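Local atomic coordinates of 2-methyl-3-hydroxypyridine-5-carboxylic acid oxygenase (Mesorhizobium loti, PDB entry 3ALJ), a protein that catalyses the FAD-dependent, oxygen-consuming ring opening of 2-methyl-3-hydroxypyridine-5-carboxylic acid, a step of vitamin B6 breakdown. Residues A[228-242]-A[256-268]. Sequence-based numbering, arbitrary orientation. Where two conformers were deposited one is given.
Sequences APAADPRGSSVPIDL and LIEAAKLKTARYD
Y267 sets CG opposite its own backbone N (chi1 -174°), and the ring reaches across to 228-242, where its OH donates to A228 O at 2.7 Å. The bond lies in the carbonyl plane of A228, with a C=O...donor angle of 151°. S236 covers one ring face: its CB makes a CH-pi contact 3.9 Å from the centroid of the Y267 ring, shifted toward the rim. S236 is itself fixed, because its OG and its N reach D232 O from opposite faces of that carbonyl. With an alanine at Y267, A228 O would probably lose this donor and a gap would open beside S236 CB. The contact joins the loop after strand 221-228 to helix 253-260 and to strand 267-275, an outermost strand, within this chain, of a seven-stranded mixed sheet in this FAD-binding enzyme. V238 lays CG1 against A265 CB, and CB and both methyls lie close to A265 O. P239, after a cis peptide, rests CB on L262 O at 3.6 Å. Further along, I240 turns CG1 between its N and carbonyl carbon (chi1 64°) and packs it 3.5 Å from A260 CA. I240 CD1 meets A259 CB at 3.8 Å. L242 puts CD1 against L256 CB and A260 CB, while CD2 touches I257 CG1. Two waters bridge the backbones. One accepts from I240 N and donates to A259 O and L262 O; the other donates to I240 O and A260 O.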
# COMPACT_ATOMS: atom_id res chain seq x y z
N ALA A 228 2.02 16.98 -9.70
CA ALA A 228 2.28 17.78 -10.90
C ALA A 228 3.32 17.01 -11.68
O ALA A 228 4.11 16.23 -11.08
CB ALA A 228 2.86 19.11 -10.48
N PRO A 229 3.34 17.22 -13.00
CA PRO A 229 4.27 16.46 -13.84
C PRO A 229 5.74 16.89 -13.52
O PRO A 229 6.03 18.01 -13.08
CB PRO A 229 3.96 17.00 -15.24
CG PRO A 229 2.64 17.68 -15.15
CD PRO A 229 2.47 18.11 -13.78
N ALA A 230 6.65 15.94 -13.74
CA ALA A 230 8.07 16.21 -13.45
C ALA A 230 8.58 17.30 -14.37
O ALA A 230 9.52 18.04 -13.94
CB ALA A 230 8.91 14.95 -13.70
N ALA A 231 8.00 17.45 -15.55
CA ALA A 231 8.34 18.57 -16.45
C ALA A 231 7.97 19.97 -15.92
O ALA A 231 8.36 21.00 -16.52
CB ALA A 231 7.71 18.30 -17.85
N ASP A 232 7.23 20.08 -14.80
CA ASP A 232 6.84 21.32 -14.21
C ASP A 232 7.82 21.58 -13.10
O ASP A 232 7.73 20.96 -12.02
CB ASP A 232 5.39 21.24 -13.72
CG ASP A 232 5.02 22.42 -12.81
OD1 ASP A 232 5.80 23.40 -12.58
OD2 ASP A 232 3.85 22.46 -12.34
N PRO A 233 8.79 22.53 -13.30
CA PRO A 233 9.84 22.64 -12.28
C PRO A 233 9.35 23.21 -10.93
O PRO A 233 9.98 22.96 -9.90
CB PRO A 233 10.86 23.60 -12.98
CG PRO A 233 10.06 24.44 -13.87
CD PRO A 233 9.01 23.46 -14.44
N ARG A 234 8.26 23.98 -10.92
CA ARG A 234 7.76 24.51 -9.69
C ARG A 234 6.85 23.51 -8.96
O ARG A 234 7.00 23.28 -7.78
CB ARG A 234 6.97 25.77 -9.95
CG ARG A 234 7.85 26.88 -10.69
CD ARG A 234 7.08 28.22 -10.73
NE ARG A 234 6.84 28.74 -9.37
CZ ARG A 234 6.00 29.74 -9.09
NH1 ARG A 234 5.39 30.40 -10.08
NH2 ARG A 234 5.84 30.16 -7.84
N GLY A 235 5.88 22.96 -9.69
CA GLY A 235 4.91 22.05 -8.99
C GLY A 235 5.56 20.71 -8.57
O GLY A 235 5.07 20.12 -7.61
N SER A 236 6.73 20.34 -9.14
CA SER A 236 7.43 19.09 -8.72
C SER A 236 8.51 19.41 -7.69
O SER A 236 9.20 18.47 -7.20
CB SER A 236 7.95 18.35 -9.94
OG SER A 236 9.03 19.11 -10.54
N SER A 237 8.71 20.69 -7.37
CA SER A 237 9.81 21.03 -6.42
C SER A 237 9.56 20.57 -5.05
O SER A 237 8.42 20.65 -4.55
CB SER A 237 9.99 22.58 -6.32
OG SER A 237 10.50 23.00 -7.54
N VAL A 238 10.66 20.17 -4.35
CA VAL A 238 10.64 19.94 -2.92
C VAL A 238 11.83 20.69 -2.29
O VAL A 238 12.88 20.72 -2.91
CB VAL A 238 10.76 18.42 -2.52
CG1 VAL A 238 9.41 17.70 -2.86
CG2 VAL A 238 12.03 17.75 -3.22
N PRO A 239 11.64 21.29 -1.10
CA PRO A 239 10.41 21.48 -0.35
C PRO A 239 9.44 22.25 -1.27
O PRO A 239 9.84 22.81 -2.27
CB PRO A 239 10.85 22.29 0.88
CG PRO A 239 12.36 22.32 0.86
CD PRO A 239 12.84 22.00 -0.52
N ILE A 240 8.14 22.19 -0.93
CA ILE A 240 7.14 22.62 -1.95
C ILE A 240 7.28 24.12 -2.30
O ILE A 240 7.64 24.90 -1.41
CB ILE A 240 5.66 22.27 -1.55
CG1 ILE A 240 5.19 23.00 -0.28
CG2 ILE A 240 5.49 20.75 -1.37
CD1 ILE A 240 3.66 23.22 -0.22
N ASP A 241 6.98 24.47 -3.54
CA ASP A 241 6.92 25.88 -3.98
C ASP A 241 5.55 26.38 -3.51
O ASP A 241 4.53 26.03 -4.10
CB ASP A 241 7.04 25.86 -5.48
CG ASP A 241 7.10 27.25 -6.11
OD1 ASP A 241 6.25 28.05 -5.72
OD2 ASP A 241 7.89 27.44 -7.05
N LEU A 242 5.49 27.04 -2.36
CA LEU A 242 4.25 27.36 -1.71
C LEU A 242 3.39 28.16 -2.65
O LEU A 242 2.18 27.85 -2.73
CB LEU A 242 4.57 28.23 -0.48
CG LEU A 242 3.32 28.66 0.26
CD1 LEU A 242 2.49 27.42 0.86
CD2 LEU A 242 3.74 29.51 1.46
N LEU A 256 -1.18 24.28 3.35
CA LEU A 256 -0.06 24.39 2.46
C LEU A 256 1.12 25.15 3.13
O LEU A 256 2.29 24.80 2.90
CB LEU A 256 -0.39 24.97 1.12
CG LEU A 256 -1.37 24.07 0.29
CD1 LEU A 256 -1.95 24.94 -0.85
CD2 LEU A 256 -0.62 22.89 -0.21
N ILE A 257 0.78 26.15 3.97
CA ILE A 257 1.88 26.86 4.65
C ILE A 257 2.57 25.85 5.56
O ILE A 257 3.82 25.86 5.63
CB ILE A 257 1.27 28.07 5.43
CG1 ILE A 257 0.94 29.17 4.41
CG2 ILE A 257 2.27 28.59 6.53
CD1 ILE A 257 0.07 30.31 5.02
N GLU A 258 1.82 24.97 6.28
CA GLU A 258 2.48 23.94 7.11
C GLU A 258 3.27 22.98 6.25
O GLU A 258 4.41 22.60 6.59
CB GLU A 258 1.52 23.18 8.01
CG GLU A 258 0.66 24.17 8.87
CD GLU A 258 1.54 25.01 9.80
OE1 GLU A 258 2.53 24.48 10.32
OE2 GLU A 258 1.26 26.26 9.92
N ALA A 259 2.76 22.66 5.05
CA ALA A 259 3.51 21.74 4.18
C ALA A 259 4.82 22.21 3.71
O ALA A 259 5.82 21.45 3.53
CB ALA A 259 2.62 21.34 2.95
N ALA A 260 4.85 23.54 3.44
CA ALA A 260 6.05 24.16 2.92
C ALA A 260 7.21 24.19 3.94
O ALA A 260 8.35 24.33 3.46
CB ALA A 260 5.70 25.60 2.41
N LYS A 261 6.91 23.97 5.22
CA LYS A 261 7.98 23.86 6.27
C LYS A 261 8.73 22.53 6.24
O LYS A 261 9.75 22.39 6.94
CB LYS A 261 7.36 24.01 7.63
CG LYS A 261 6.70 25.37 7.77
CD LYS A 261 6.01 25.40 9.07
CE LYS A 261 5.45 26.84 9.31
NZ LYS A 261 4.56 26.83 10.46
N LEU A 262 8.22 21.53 5.52
CA LEU A 262 8.76 20.18 5.57
C LEU A 262 9.91 20.01 4.59
O LEU A 262 9.76 19.85 3.36
CB LEU A 262 7.61 19.15 5.28
CG LEU A 262 6.42 19.12 6.26
CD1 LEU A 262 5.23 18.24 5.77
CD2 LEU A 262 6.92 18.54 7.60
N LYS A 263 11.11 19.89 5.17
CA LYS A 263 12.33 19.82 4.37
C LYS A 263 12.61 18.35 4.00
O LYS A 263 13.48 18.11 3.22
CB LYS A 263 13.50 20.34 5.21
CG LYS A 263 13.43 19.87 6.64
CD LYS A 263 12.21 20.49 7.30
CE LYS A 263 11.65 19.79 8.48
NZ LYS A 263 10.93 18.55 8.25
N THR A 264 11.88 17.42 4.59
CA THR A 264 11.99 15.97 4.31
C THR A 264 11.12 15.54 3.09
O THR A 264 11.20 14.38 2.68
CB THR A 264 11.41 15.18 5.54
OG1 THR A 264 10.14 15.79 5.96
CG2 THR A 264 12.37 15.23 6.73
N ALA A 265 10.27 16.46 2.56
CA ALA A 265 9.44 16.17 1.39
C ALA A 265 10.18 15.62 0.20
O ALA A 265 11.24 16.10 -0.18
CB ALA A 265 8.71 17.51 0.96
N ARG A 266 9.56 14.60 -0.44
CA ARG A 266 10.21 14.04 -1.61
C ARG A 266 9.16 14.05 -2.78
O ARG A 266 7.96 13.83 -2.50
CB ARG A 266 10.61 12.59 -1.39
CG ARG A 266 11.84 12.47 -0.42
CD ARG A 266 12.29 10.90 -0.37
NE ARG A 266 11.09 10.08 -0.20
CZ ARG A 266 10.41 9.94 0.95
NH1 ARG A 266 10.93 10.46 2.07
NH2 ARG A 266 9.24 9.27 0.98
N TYR A 267 9.69 14.13 -3.98
CA TYR A 267 8.88 13.86 -5.21
C TYR A 267 9.10 12.40 -5.58
O TYR A 267 10.13 12.10 -6.31
CB TYR A 267 9.29 14.84 -6.31
CG TYR A 267 8.46 14.77 -7.57
CD1 TYR A 267 8.89 14.02 -8.68
CD2 TYR A 267 7.26 15.44 -7.65
CE1 TYR A 267 8.13 13.91 -9.82
CE2 TYR A 267 6.47 15.37 -8.78
CZ TYR A 267 6.91 14.65 -9.90
OH TYR A 267 6.19 14.56 -11.07
N ASP A 268 8.26 11.52 -5.11
CA ASP A 268 8.42 10.03 -5.28
C ASP A 268 7.73 9.62 -6.59
O ASP A 268 6.73 10.15 -6.96
CB ASP A 268 7.78 9.23 -4.14
CG ASP A 268 8.49 9.44 -2.80
OD1 ASP A 268 9.74 9.47 -2.85
OD2 ASP A 268 7.72 9.48 -1.82
O HOH W 1 7.76 20.89 1.61
O HOH W 2 9.03 25.35 0.86